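Local coordinates for serine racemase (Enterococcus faecalis, PDB 4ECL), which belongs to the alanine racemase family, which joins an N-terminal TIM-barrel domain to a C-terminal domain rich in beta strands, at residues A[61-66]-A[79-84]; A[5-10]-A[366-371]; A[227-232]-A[356-361]; A[112-117]-A[147-152]. One frame throughout, in Å; residues are numbered along the deposited sequence.

Contact 1 (A[61-66]-A[79-84])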
loop_
_atom_site.group_PDB
_atom_site.type_symbol
_atom_site.label_atom_id
_atom_site.label_comp_id
_atom_site.label_asym_id
_atom_site.label_seq_id
_atom_site.Cartn_x
_atom_site.Cartn_y
_atom_site.Cartn_z
ATOM N N PHE A 61 -3.572 -1.134 24.167
ATOM C CA PHE A 61 -3.375 -0.980 22.717
ATOM C C PHE A 61 -4.366 0.013 22.097
ATOM O O PHE A 61 -5.506 0.135 22.552
ATOM C CB PHE A 61 -3.480 -2.344 22.002
ATOM C CG PHE A 61 -2.479 -3.346 22.495
ATOM C CD1 PHE A 61 -1.202 -3.376 21.971
ATOM C CD2 PHE A 61 -2.797 -4.207 23.532
ATOM C CE1 PHE A 61 -0.263 -4.266 22.458
ATOM C CE2 PHE A 61 -1.868 -5.099 24.027
ATOM C CZ PHE A 61 -0.598 -5.132 23.487
ATOM N N ALA A 62 -3.911 0.717 21.061
ATOM C CA ALA A 62 -4.751 1.626 20.286
ATOM C C ALA A 62 -4.801 1.157 18.828
ATOM O O ALA A 62 -3.769 0.808 18.252
ATOM C CB ALA A 62 -4.190 3.026 20.354
ATOM N N VAL A 63 -5.994 1.152 18.235
ATOM C CA VAL A 63 -6.151 0.824 16.821
ATOM C C VAL A 63 -6.961 1.920 16.163
ATOM O O VAL A 63 -7.566 2.740 16.853
ATOM C CB VAL A 63 -6.904 -0.491 16.628
ATOM C CG1 VAL A 63 -6.001 -1.667 16.952
ATOM C CG2 VAL A 63 -8.144 -0.510 17.498
ATOM N N ALA A 64 -6.983 1.947 14.837
ATOM C CA ALA A 64 -7.739 2.990 14.140
ATOM C C ALA A 64 -9.219 2.662 14.009
ATOM O O ALA A 64 -10.059 3.564 13.969
ATOM C CB ALA A 64 -7.145 3.259 12.756
ATOM N N THR A 65 -9.540 1.376 13.894
ATOM C CA THR A 65 -10.897 0.971 13.548
ATOM C C THR A 65 -11.346 -0.222 14.366
ATOM O O THR A 65 -10.521 -0.961 14.885
ATOM C CB THR A 65 -11.008 0.563 12.064
ATOM O OG1 THR A 65 -10.387 -0.713 11.878
ATOM C CG2 THR A 65 -10.349 1.602 11.148
ATOM N N ILE A 66 -12.661 -0.409 14.469
ATOM C CA ILE A 66 -13.224 -1.552 15.177
ATOM C C ILE A 66 -12.784 -2.888 14.560
ATOM O O ILE A 66 -12.613 -3.880 15.271
ATOM C CB ILE A 66 -14.769 -1.493 15.227
ATOM C CG1 ILE A 66 -15.315 -2.616 16.113
ATOM C CG2 ILE A 66 -15.368 -1.570 13.810
ATOM C CD1 ILE A 66 -16.797 -2.505 16.396
ATOM N N SER A 79 -5.804 -7.653 26.586
ATOM C CA SER A 79 -5.663 -6.326 27.178
ATOM C C SER A 79 -6.676 -5.322 26.632
ATOM O O SER A 79 -7.383 -5.592 25.649
ATOM C CB SER A 79 -4.250 -5.794 26.964
ATOM O OG SER A 79 -3.302 -6.686 27.506
ATOM N N GLU A 80 -6.747 -4.157 27.268
ATOM C CA GLU A 80 -7.645 -3.115 26.786
ATOM C C GLU A 80 -7.198 -2.620 25.416
ATOM O O GLU A 80 -5.996 -2.571 25.105
ATOM C CB GLU A 80 -7.760 -1.956 27.788
ATOM C CG GLU A 80 -6.466 -1.194 28.048
ATOM C CD GLU A 80 -6.567 -0.254 29.247
ATOM O OE1 GLU A 80 -7.604 -0.287 29.943
ATOM O OE2 GLU A 80 -5.607 0.509 29.497
ATOM N N ILE A 81 -8.183 -2.283 24.590
ATOM C CA ILE A 81 -7.944 -1.777 23.249
ATOM C C ILE A 81 -8.796 -0.522 23.040
ATOM O O ILE A 81 -9.986 -0.523 23.334
ATOM C CB ILE A 81 -8.340 -2.831 22.189
ATOM C CG1 ILE A 81 -7.592 -4.142 22.427
ATOM C CG2 ILE A 81 -8.105 -2.297 20.769
ATOM C CD1 ILE A 81 -8.190 -5.327 21.689
ATOM N N LEU A 82 -8.177 0.541 22.541
ATOM C CA LEU A 82 -8.874 1.782 22.237
ATOM C C LEU A 82 -8.968 1.975 20.727
ATOM O O LEU A 82 -7.949 1.974 20.036
ATOM C CB LEU A 82 -8.117 2.966 22.836
ATOM C CG LEU A 82 -8.644 4.362 22.501
ATOM C CD1 LEU A 82 -10.081 4.498 22.999
ATOM C CD2 LEU A 82 -7.746 5.445 23.115
ATOM N N ILE A 83 -10.187 2.137 20.221
ATOM C CA ILE A 83 -10.410 2.508 18.829
ATOM C C ILE A 83 -10.377 4.016 18.724
ATOM O O ILE A 83 -11.253 4.698 19.270
ATOM C CB ILE A 83 -11.765 2.014 18.350
ATOM C CG1 ILE A 83 -11.852 0.505 18.547
ATOM C CG2 ILE A 83 -11.998 2.400 16.879
ATOM C CD1 ILE A 83 -13.249 0.006 18.602
ATOM N N LEU A 84 -9.371 4.530 18.024
ATOM C CA LEU A 84 -9.095 5.962 17.969
ATOM C C LEU A 84 -10.034 6.763 17.076
ATOM O O LEU A 84 -10.153 7.982 17.233
ATOM C CB LEU A 84 -7.673 6.195 17.482
ATOM C CG LEU A 84 -6.576 5.637 18.365
ATOM C CD1 LEU A 84 -5.240 5.720 17.647
ATOM C CD2 LEU A 84 -6.563 6.450 19.668
#

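Contact 2 (A[5-10]-A[366-371])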
loop_
_atom_site.group_PDB
_atom_site.type_symbol
_atom_site.label_atom_id
_atom_site.label_comp_id
_atom_site.label_asym_id
_atom_site.label_seq_id
_atom_site.Cartn_x
_atom_site.Cartn_y
_atom_site.Cartn_z
ATOM N N ASP A 5 11.487 -16.867 0.345
ATOM C CA ASP A 5 11.879 -17.112 -1.043
ATOM C C ASP A 5 11.937 -15.871 -1.948
ATOM O O ASP A 5 12.762 -15.810 -2.863
ATOM C CB ASP A 5 10.977 -18.176 -1.675
ATOM C CG ASP A 5 11.285 -19.574 -1.171
ATOM O OD1 ASP A 5 12.280 -19.739 -0.432
ATOM O OD2 ASP A 5 10.540 -20.514 -1.525
ATOM N N ARG A 6 11.070 -14.890 -1.698
ATOM C CA ARG A 6 10.911 -13.758 -2.617
ATOM C C ARG A 6 11.224 -12.394 -1.987
ATOM O O ARG A 6 12.269 -11.805 -2.246
ATOM C CB ARG A 6 9.490 -13.765 -3.202
ATOM C CG ARG A 6 9.142 -12.576 -4.079
ATOM C CD ARG A 6 7.649 -12.539 -4.345
ATOM N NE ARG A 6 7.252 -11.294 -4.991
ATOM C CZ ARG A 6 6.616 -10.295 -4.380
ATOM N NH1 ARG A 6 6.301 -9.202 -5.062
ATOM N NH2 ARG A 6 6.288 -10.385 -3.096
ATOM N N ALA A 7 10.300 -11.879 -1.189
ATOM C CA ALA A 7 10.505 -10.605 -0.516
ATOM C C ALA A 7 9.762 -10.667 0.791
ATOM O O ALA A 7 8.662 -11.215 0.858
ATOM C CB ALA A 7 9.994 -9.449 -1.367
ATOM N N TYR A 8 10.353 -10.103 1.837
ATOM C CA TYR A 8 9.782 -10.260 3.160
ATOM C C TYR A 8 10.242 -9.177 4.106
ATOM O O TYR A 8 11.243 -8.497 3.850
ATOM C CB TYR A 8 10.123 -11.644 3.725
ATOM C CG TYR A 8 11.598 -11.944 3.728
ATOM C CD1 TYR A 8 12.217 -12.454 2.598
ATOM C CD2 TYR A 8 12.377 -11.712 4.857
ATOM C CE1 TYR A 8 13.577 -12.737 2.581
ATOM C CE2 TYR A 8 13.746 -11.989 4.854
ATOM C CZ TYR A 8 14.330 -12.502 3.710
ATOM O OH TYR A 8 15.673 -12.784 3.676
ATOM N N LEU A 9 9.474 -9.007 5.178
ATOM C CA LEU A 9 9.841 -8.136 6.273
ATOM C C LEU A 9 10.374 -8.997 7.398
ATOM O O LEU A 9 9.860 -10.088 7.658
ATOM C CB LEU A 9 8.637 -7.343 6.777
ATOM C CG LEU A 9 8.040 -6.314 5.817
ATOM C CD1 LEU A 9 6.688 -5.854 6.317
ATOM C CD2 LEU A 9 8.982 -5.133 5.656
ATOM N N GLU A 10 11.405 -8.493 8.064
ATOM C CA GLU A 10 12.007 -9.181 9.187
ATOM C C GLU A 10 11.796 -8.286 10.391
ATOM O O GLU A 10 12.150 -7.106 10.366
ATOM C CB GLU A 10 13.505 -9.416 8.926
ATOM C CG GLU A 10 13.863 -10.845 8.585
ATOM C CD GLU A 10 15.373 -11.086 8.539
ATOM O OE1 GLU A 10 15.822 -11.863 7.672
ATOM O OE2 GLU A 10 16.100 -10.502 9.372
ATOM N N HIS A 366 0.693 -5.762 1.519
ATOM C CA HIS A 366 0.148 -6.953 2.167
ATOM C C HIS A 366 0.749 -8.245 1.626
ATOM O O HIS A 366 0.686 -9.280 2.289
ATOM C CB HIS A 366 -1.381 -7.001 2.017
ATOM C CG HIS A 366 -2.021 -8.125 2.769
ATOM N ND1 HIS A 366 -2.641 -9.185 2.141
ATOM C CD2 HIS A 366 -2.112 -8.370 4.098
ATOM C CE1 HIS A 366 -3.096 -10.027 3.052
ATOM N NE2 HIS A 366 -2.787 -9.557 4.247
ATOM N N ARG A 367 1.316 -8.183 0.418
ATOM C CA ARG A 367 1.906 -9.350 -0.246
ATOM C C ARG A 367 3.217 -9.811 0.407
ATOM O O ARG A 367 3.610 -10.974 0.272
ATOM C CB ARG A 367 2.127 -9.047 -1.742
ATOM C CG ARG A 367 2.500 -10.231 -2.619
ATOM C CD ARG A 367 2.315 -9.921 -4.129
ATOM N NE ARG A 367 3.184 -8.836 -4.589
ATOM C CZ ARG A 367 3.176 -8.331 -5.820
ATOM N NH1 ARG A 367 2.347 -8.817 -6.741
ATOM N NH2 ARG A 367 4.008 -7.343 -6.136
ATOM N N LEU A 368 3.892 -8.904 1.109
ATOM C CA LEU A 368 5.179 -9.214 1.746
ATOM C C LEU A 368 5.000 -10.214 2.872
ATOM O O LEU A 368 4.121 -10.045 3.708
ATOM C CB LEU A 368 5.803 -7.937 2.318
ATOM C CG LEU A 368 6.300 -6.889 1.322
ATOM C CD1 LEU A 368 6.715 -5.608 2.036
ATOM C CD2 LEU A 368 7.459 -7.470 0.526
ATOM N N ASN A 369 5.850 -11.239 2.927
ATOM C CA ASN A 369 5.794 -12.164 4.051
ATOM C C ASN A 369 6.443 -11.533 5.273
ATOM O O ASN A 369 7.332 -10.698 5.147
ATOM C CB ASN A 369 6.439 -13.504 3.708
ATOM C CG ASN A 369 5.621 -14.298 2.700
ATOM O OD1 ASN A 369 6.029 -14.484 1.548
ATOM N ND2 ASN A 369 4.451 -14.763 3.131
ATOM N N ILE A 370 5.983 -11.912 6.458
ATOM C CA ILE A 370 6.537 -11.342 7.686
ATOM C C ILE A 370 7.190 -12.402 8.560
ATOM O O ILE A 370 6.559 -13.395 8.922
ATOM C CB ILE A 370 5.478 -10.567 8.491
ATOM C CG1 ILE A 370 4.886 -9.455 7.623
ATOM C CG2 ILE A 370 6.089 -10.007 9.754
ATOM C CD1 ILE A 370 4.037 -8.472 8.379
ATOM N N ILE A 371 8.463 -12.190 8.876
ATOM C CA ILE A 371 9.229 -13.136 9.674
ATOM C C ILE A 371 9.802 -12.503 10.951
ATOM O O ILE A 371 10.402 -11.426 10.907
ATOM C CB ILE A 371 10.373 -13.762 8.842
ATOM C CG1 ILE A 371 9.828 -14.860 7.928
ATOM C CG2 ILE A 371 11.433 -14.357 9.729
ATOM C CD1 ILE A 371 9.402 -14.367 6.574
HETATM O O HOH W 1 6.516 -11.602 -0.806
#

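Contact 3 (A[227-232]-A[356-361])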
loop_
_atom_site.group_PDB
_atom_site.type_symbol
_atom_site.label_atom_id
_atom_site.label_comp_id
_atom_site.label_asym_id
_atom_site.label_seq_id
_atom_site.Cartn_x
_atom_site.Cartn_y
_atom_site.Cartn_z
ATOM N N VAL A 227 12.010 4.023 14.980
ATOM C CA VAL A 227 12.259 4.930 13.880
ATOM C C VAL A 227 11.705 6.291 14.269
ATOM O O VAL A 227 10.674 6.374 14.944
ATOM C CB VAL A 227 11.567 4.418 12.618
ATOM C CG1 VAL A 227 12.272 3.180 12.112
ATOM C CG2 VAL A 227 10.118 4.077 12.924
ATOM N N LEU A 228 12.381 7.362 13.879
ATOM C CA LEU A 228 11.785 8.677 14.065
ATOM C C LEU A 228 11.340 9.274 12.729
ATOM O O LEU A 228 12.104 9.286 11.765
ATOM C CB LEU A 228 12.712 9.613 14.845
ATOM C CG LEU A 228 12.892 9.221 16.316
ATOM C CD1 LEU A 228 13.463 10.392 17.105
ATOM C CD2 LEU A 228 11.582 8.730 16.944
ATOM N N SER A 229 10.098 9.760 12.701
ATOM C CA SER A 229 9.399 10.222 11.487
ATOM C C SER A 229 10.270 10.916 10.428
ATOM O O SER A 229 9.972 10.856 9.226
ATOM C CB SER A 229 8.210 11.125 11.864
ATOM O OG SER A 229 7.223 10.412 12.595
ATOM N N SER A 230 11.333 11.572 10.892
ATOM C CA SER A 230 12.331 12.172 10.018
ATOM C C SER A 230 13.719 12.065 10.640
ATOM O O SER A 230 13.906 11.404 11.666
ATOM C CB SER A 230 12.000 13.641 9.740
ATOM O OG SER A 230 10.801 13.761 8.992
ATOM N N THR A 231 14.681 12.730 10.012
ATOM C CA THR A 231 16.062 12.753 10.482
ATOM C C THR A 231 16.676 14.119 10.172
ATOM O O THR A 231 16.535 14.612 9.053
ATOM C CB THR A 231 16.905 11.637 9.805
ATOM O OG1 THR A 231 16.504 11.474 8.436
ATOM C CG2 THR A 231 16.734 10.310 10.537
ATOM N N ASN A 232 17.334 14.748 11.145
ATOM C CA ASN A 232 17.445 14.251 12.512
ATOM C C ASN A 232 17.112 15.360 13.508
ATOM O O ASN A 232 17.950 16.227 13.779
ATOM C CB ASN A 232 18.869 13.758 12.795
ATOM C CG ASN A 232 19.296 12.621 11.886
ATOM O OD1 ASN A 232 19.094 11.447 12.203
ATOM N ND2 ASN A 232 19.896 12.964 10.749
ATOM N N ILE A 356 7.521 10.310 4.643
ATOM C CA ILE A 356 7.872 10.234 6.043
ATOM C C ILE A 356 7.749 8.795 6.462
ATOM O O ILE A 356 7.017 8.024 5.849
ATOM C CB ILE A 356 6.928 11.068 6.942
ATOM C CG1 ILE A 356 5.471 10.705 6.666
ATOM C CG2 ILE A 356 7.171 12.558 6.767
ATOM C CD1 ILE A 356 4.545 11.099 7.793
ATOM N N THR A 357 8.449 8.454 7.530
ATOM C CA THR A 357 8.524 7.085 8.005
ATOM C C THR A 357 7.158 6.454 8.178
ATOM O O THR A 357 6.952 5.305 7.801
ATOM C CB THR A 357 9.265 7.041 9.349
ATOM O OG1 THR A 357 10.666 7.234 9.114
ATOM C CG2 THR A 357 9.054 5.705 10.024
ATOM N N ASN A 358 6.224 7.226 8.736
ATOM C CA ASN A 358 4.893 6.731 9.062
ATOM C C ASN A 358 4.234 6.185 7.802
ATOM O O ASN A 358 3.599 5.133 7.820
ATOM C CB ASN A 358 4.012 7.852 9.672
ATOM C CG ASN A 358 4.619 8.482 10.929
ATOM O OD1 ASN A 358 3.946 8.605 11.964
ATOM N ND2 ASN A 358 5.886 8.897 10.843
ATOM N N GLU A 359 4.394 6.910 6.705
ATOM C CA GLU A 359 3.746 6.525 5.451
ATOM C C GLU A 359 4.474 5.362 4.769
ATOM O O GLU A 359 3.840 4.427 4.271
ATOM C CB GLU A 359 3.635 7.719 4.493
ATOM C CG GLU A 359 3.049 7.336 3.133
ATOM C CD GLU A 359 3.130 8.439 2.091
ATOM O OE1 GLU A 359 3.906 9.406 2.269
ATOM O OE2 GLU A 359 2.412 8.326 1.075
ATOM N N LEU A 360 5.804 5.419 4.747
ATOM C CA LEU A 360 6.598 4.353 4.135
ATOM C C LEU A 360 6.273 3.015 4.784
ATOM O O LEU A 360 6.006 2.030 4.101
ATOM C CB LEU A 360 8.092 4.640 4.284
ATOM C CG LEU A 360 9.035 3.579 3.697
ATOM C CD1 LEU A 360 8.937 3.553 2.169
ATOM C CD2 LEU A 360 10.481 3.804 4.158
ATOM N N LEU A 361 6.242 3.010 6.108
ATOM C CA LEU A 361 6.080 1.781 6.872
ATOM C C LEU A 361 4.658 1.270 6.899
ATOM O O LEU A 361 4.423 0.079 6.689
ATOM C CB LEU A 361 6.591 1.963 8.304
ATOM C CG LEU A 361 8.099 2.164 8.471
ATOM C CD1 LEU A 361 8.504 1.876 9.907
ATOM C CD2 LEU A 361 8.907 1.305 7.504
HETATM O O HOH W 2 4.624 10.612 14.218
#

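Contact 4 (A[112-117]-A[147-152])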
loop_
_atom_site.group_PDB
_atom_site.type_symbol
_atom_site.label_atom_id
_atom_site.label_comp_id
_atom_site.label_asym_id
_atom_site.label_seq_id
_atom_site.Cartn_x
_atom_site.Cartn_y
_atom_site.Cartn_z
ATOM N N LEU A 112 -25.894 9.118 19.935
ATOM C CA LEU A 112 -26.319 8.070 19.016
ATOM C C LEU A 112 -25.794 6.687 19.402
ATOM O O LEU A 112 -26.501 5.682 19.270
ATOM C CB LEU A 112 -25.880 8.420 17.594
ATOM C CG LEU A 112 -26.405 7.559 16.446
ATOM C CD1 LEU A 112 -27.915 7.470 16.486
ATOM C CD2 LEU A 112 -25.955 8.140 15.119
ATOM N N LEU A 113 -24.547 6.633 19.859
ATOM C CA LEU A 113 -23.976 5.376 20.324
ATOM C C LEU A 113 -24.676 4.892 21.597
ATOM O O LEU A 113 -24.904 3.688 21.773
ATOM C CB LEU A 113 -22.471 5.535 20.586
ATOM C CG LEU A 113 -21.712 4.248 20.911
ATOM C CD1 LEU A 113 -21.677 3.328 19.705
ATOM C CD2 LEU A 113 -20.307 4.558 21.393
ATOM N N ASN A 114 -25.004 5.839 22.477
ATOM C CA ASN A 114 -25.700 5.545 23.730
ATOM C C ASN A 114 -27.080 4.948 23.467
ATOM O O ASN A 114 -27.517 4.029 24.164
ATOM C CB ASN A 114 -25.840 6.818 24.568
ATOM C CG ASN A 114 -26.464 6.563 25.938
ATOM O OD1 ASN A 114 -26.079 5.635 26.653
ATOM N ND2 ASN A 114 -27.435 7.393 26.307
ATOM N N LYS A 115 -27.751 5.468 22.443
ATOM C CA LYS A 115 -29.113 5.052 22.125
ATOM C C LYS A 115 -29.194 3.627 21.603
ATOM O O LYS A 115 -30.275 3.044 21.560
ATOM C CB LYS A 115 -29.750 6.019 21.130
ATOM C CG LYS A 115 -29.978 7.394 21.719
ATOM C CD LYS A 115 -30.531 8.363 20.699
ATOM C CE LYS A 115 -30.920 9.672 21.367
ATOM N NZ LYS A 115 -32.005 9.475 22.370
ATOM N N GLN A 116 -28.055 3.059 21.218
ATOM C CA GLN A 116 -28.040 1.681 20.737
ATOM C C GLN A 116 -28.352 0.698 21.871
ATOM O O GLN A 116 -28.739 -0.444 21.625
ATOM C CB GLN A 116 -26.715 1.357 20.055
ATOM C CG GLN A 116 -26.341 2.348 18.966
ATOM C CD GLN A 116 -27.459 2.551 17.959
ATOM O OE1 GLN A 116 -27.932 1.597 17.343
ATOM N NE2 GLN A 116 -27.888 3.800 17.787
ATOM N N GLY A 117 -28.199 1.156 23.112
ATOM C CA GLY A 117 -28.589 0.380 24.276
ATOM C C GLY A 117 -27.552 -0.594 24.810
ATOM O O GLY A 117 -27.823 -1.335 25.760
ATOM N N PHE A 147 -20.597 12.602 30.107
ATOM C CA PHE A 147 -20.270 11.850 31.315
ATOM C C PHE A 147 -21.516 11.359 32.057
ATOM O O PHE A 147 -21.411 10.721 33.106
ATOM C CB PHE A 147 -19.422 12.698 32.261
ATOM C CG PHE A 147 -17.964 12.683 31.939
ATOM C CD1 PHE A 147 -17.145 11.683 32.438
ATOM C CD2 PHE A 147 -17.402 13.674 31.148
ATOM C CE1 PHE A 147 -15.798 11.659 32.145
ATOM C CE2 PHE A 147 -16.051 13.658 30.847
ATOM C CZ PHE A 147 -15.243 12.647 31.353
ATOM N N SER A 148 -22.689 11.666 31.513
ATOM C CA SER A 148 -23.941 11.239 32.114
ATOM C C SER A 148 -24.792 10.404 31.164
ATOM O O SER A 148 -26.015 10.375 31.284
ATOM C CB SER A 148 -24.740 12.453 32.602
ATOM O OG SER A 148 -23.971 13.228 33.507
ATOM N N LEU A 149 -24.152 9.725 30.221
ATOM C CA LEU A 149 -24.871 8.806 29.342
ATOM C C LEU A 149 -24.973 7.410 29.956
ATOM O O LEU A 149 -23.981 6.841 30.411
ATOM C CB LEU A 149 -24.214 8.757 27.970
ATOM C CG LEU A 149 -24.315 10.099 27.256
ATOM C CD1 LEU A 149 -23.400 10.162 26.054
ATOM C CD2 LEU A 149 -25.757 10.331 26.845
ATOM N N LYS A 150 -26.190 6.876 29.954
ATOM C CA LYS A 150 -26.539 5.636 30.650
ATOM C C LYS A 150 -25.721 4.401 30.251
ATOM O O LYS A 150 -25.378 3.575 31.101
ATOM C CB LYS A 150 -28.038 5.370 30.454
ATOM C CG LYS A 150 -28.522 3.977 30.799
ATOM C CD LYS A 150 -30.009 3.878 30.476
ATOM C CE LYS A 150 -30.580 2.499 30.764
ATOM N NZ LYS A 150 -32.027 2.435 30.400
ATOM N N HIS A 151 -25.400 4.271 28.968
ATOM C CA HIS A 151 -24.734 3.064 28.497
ATOM C C HIS A 151 -23.263 3.265 28.174
ATOM O O HIS A 151 -22.560 2.305 27.847
ATOM C CB HIS A 151 -25.468 2.491 27.287
ATOM C CG HIS A 151 -26.849 2.002 27.598
ATOM N ND1 HIS A 151 -27.084 0.823 28.273
ATOM C CD2 HIS A 151 -28.065 2.531 27.329
ATOM C CE1 HIS A 151 -28.386 0.647 28.406
ATOM N NE2 HIS A 151 -29.005 1.669 27.842
ATOM N N ILE A 152 -22.799 4.507 28.259
ATOM C CA ILE A 152 -21.405 4.825 27.970
ATOM C C ILE A 152 -20.642 5.072 29.261
ATOM O O ILE A 152 -20.958 6.010 29.991
ATOM C CB ILE A 152 -21.281 6.097 27.110
ATOM C CG1 ILE A 152 -22.185 6.019 25.879
ATOM C CG2 ILE A 152 -19.832 6.346 26.721
ATOM C CD1 ILE A 152 -22.110 4.733 25.124
HETATM O O HOH W 3 -28.970 8.520 29.161
#

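Contact 1 (A[61-66]-A[79-84])
Phe61, Ala62 and Val63 pair in parallel with Ile81, Leu82 and Ile83 inside one beta-alpha-beta crossover of the TIM barrel. Helix 66-74 links the two strands. Four backbone hydrogen bonds zip them together. Phe61 N donates to Glu80 O at 3.0 Å, and Leu82 N returns to Phe61 O at 2.7 Å. Val63 N then donates to Leu82 O, and Leu84 N donates to Val63 O; the last is the straightest, at 170°. The short segments twist by 28° against each other.

On the face with Val63 and Ile81, the CG2 branch of valine does the touching. With CG1 anti to the carbonyl carbon (chi1 -75°), CG2 falls between the backbone N and the carbonyl carbon. It meets Ile81 CG2 at 3.7 Å and Ile83 CG1 at 4.0 Å. Ile83 CD1 reaches on to Ile66 CB, also at 4.0 Å, in the first turn of the helix. Leu84 CG lies 3.4 Å from Val63 O. At the other end, the Phe61 ring turns its edge to Ser79, with CE2 3.8 Å from Ser79 CB.

Thr65 caps the helix start through Glu68 N. Leu72 of helix 66-74 packs on Val63 and Ile81, and Leu95 of helix 92-97 on Ile83. Ala62 and Leu82 point to the opposite face and touch Met34 of strand 32-36. Strand 101-104 bonds to Ile81 and Ile83 on the far edge of strand 80-83.

Contact 2 (A[5-10]-A[366-371])
Arg6 sends CG anti to its backbone N (chi1 175°) and runs extended to NE, while Arg367 bends at chi3 (63°), which turns NE. The two side chains cross at about a right angle. Their guanidinium planes stand 75° apart. Arg6 NH1 lies over one face of the Arg367 group, 3.1 Å from Arg367 NH2.

Water 1 joins the two backbones beside them. It lies at the edge of the Arg6 guanidinium, in its plane, and accepts from Arg6 NH2 at 2.6 Å. It donates to Ala7 O at 2.7 Å and to Arg367 O at 3.2 Å. Ala7 O also takes a weak bond from Asn369 N.

Beyond this, strands 7-11 and 369-372 run parallel. Leu9 N donates to Asn369 O at 2.7 Å, and Ile371 N donates to Leu9 O at 2.8 Å. Leu368 CD2 packs on Ala7 CB at 3.7 Å. Tyr8 CB meets Ile371 CD1 at 4.0 Å.

The close arginines are like charges. Asp286 forms salt bridges to both. Arg367 NH2 also pairs with Asp315 of its own chain, and NH1 with Glu68 of the second subunit. These acids probably offset the repulsion, and the bridge to Glu68 links the subunits.

Contact 3 (A[227-232]-A[356-361])
The Asn358 amide meets Ser229 at its edge. Its ND2 donates to Ser229 OG at 2.7 Å, and the hydroxyl lies only 9° out of the amide plane. Val222 of the same chain and, from the second subunit, Tyr284 also pack on this side chain. Water 2 completes a small ring of bonds. Ser229 OG donates to the water at 3.1 Å, and the water donates to Asn358 OD1 at 3.1 Å. Both ends of the amide are therefore tied, directly or through water, to one hydroxyl.

The backbones meet once. Thr357 N gives a weak bond to Ser229 O at 3.3 Å, although it is nearly straight at 177°. Ser230 OG adds a second weak bond to the same carbonyl. Ile356 is the N-cap residue of helix 357-362, and its CB lies 3.8 Å from Ser229 O.

The apolar side is tight. Val227 CG2 presses on Thr357 CG2 at 3.5 Å, closer than usual for two methyls. The same valine methyl reaches Leu361 CD1 tip to tip at 4.1 Å.

The contact joins a loop that follows barrel strand 217-220 to a helix in the sequence range of the C-terminal domain. A bound sulfate ion, probably from the crystallisation liquor, lies about 4 Å from the Asn358 side chain. Thr357 OG1 is buried here with no hydrogen-bond partner in the model. The bonding chemistry thus rests mainly on Ser229. The two routes to its one hydroxyl probably hold the amide in one rotation.

Contact 4 (A[112-117]-A[147-152])
His151 N donates to Asn114 OD1 at 2.8 Å, in the plane of the side-chain carbonyl. Asn114 CG stands anti to the backbone N (chi1 -176°), which sets CG on the side of the loop. Leu149 packs against the same amide. Its CD2 lies 3.4 Å from Asn114 ND2, and its CB lies 3.7 Å from Asn114 CG. Water 3 adds only weak bonds, to Asn114 ND2 and Lys150 N.

Asn114 lies in the last part of helix 107-114. It also opens a type I turn that runs to Gly117. Gly117 leaves the helical backbone angles with positive phi. In the barrel, this part of the chain leads to strand 120-127, and the 147-152 loop leads to the neighbouring parallel strand 152-158. Ile152 enters its strand here, and its CD1 meets Leu113 CD2 at 4.1 Å as the two side chains cross at about a right angle.

The His151 ring is covered on both faces. Gly117 CA lies over one face in a CH-pi contact, 3.9 Å from the ring centroid and 15° off the normal. Gly117 O sits over that side too, offset toward the rim. Lys150 CG covers the opposite face, also near the rim. Asp119 holds the ring by a hydrogen bond to His151 ND1. The amide plane of Asn114 is turned 47° from the ring.

In the fold
Contacts 1 and 4 lie in the TIM barrel, with centres about 19 Å apart. Contact 1 pairs strands 60-63 and 80-83; contact 4 packs the C-terminal part of helix 107-114 on the loop before strand 152-158. Both come early in the chain, contact 1 first. Contact 3 follows, where a loop after the last barrel strand meets helix 357-362. Contact 2 spans nearly the whole chain and pairs its first and last strands in the mixed sheet. Its centre lies about 20 Å from that of contact 3 and 43 Å from that of contact 4. Contacts 1, 2 and 3 touch the second subunit; contact 4 lies away from it. Contacts 2 and 3 join distant parts of the chain.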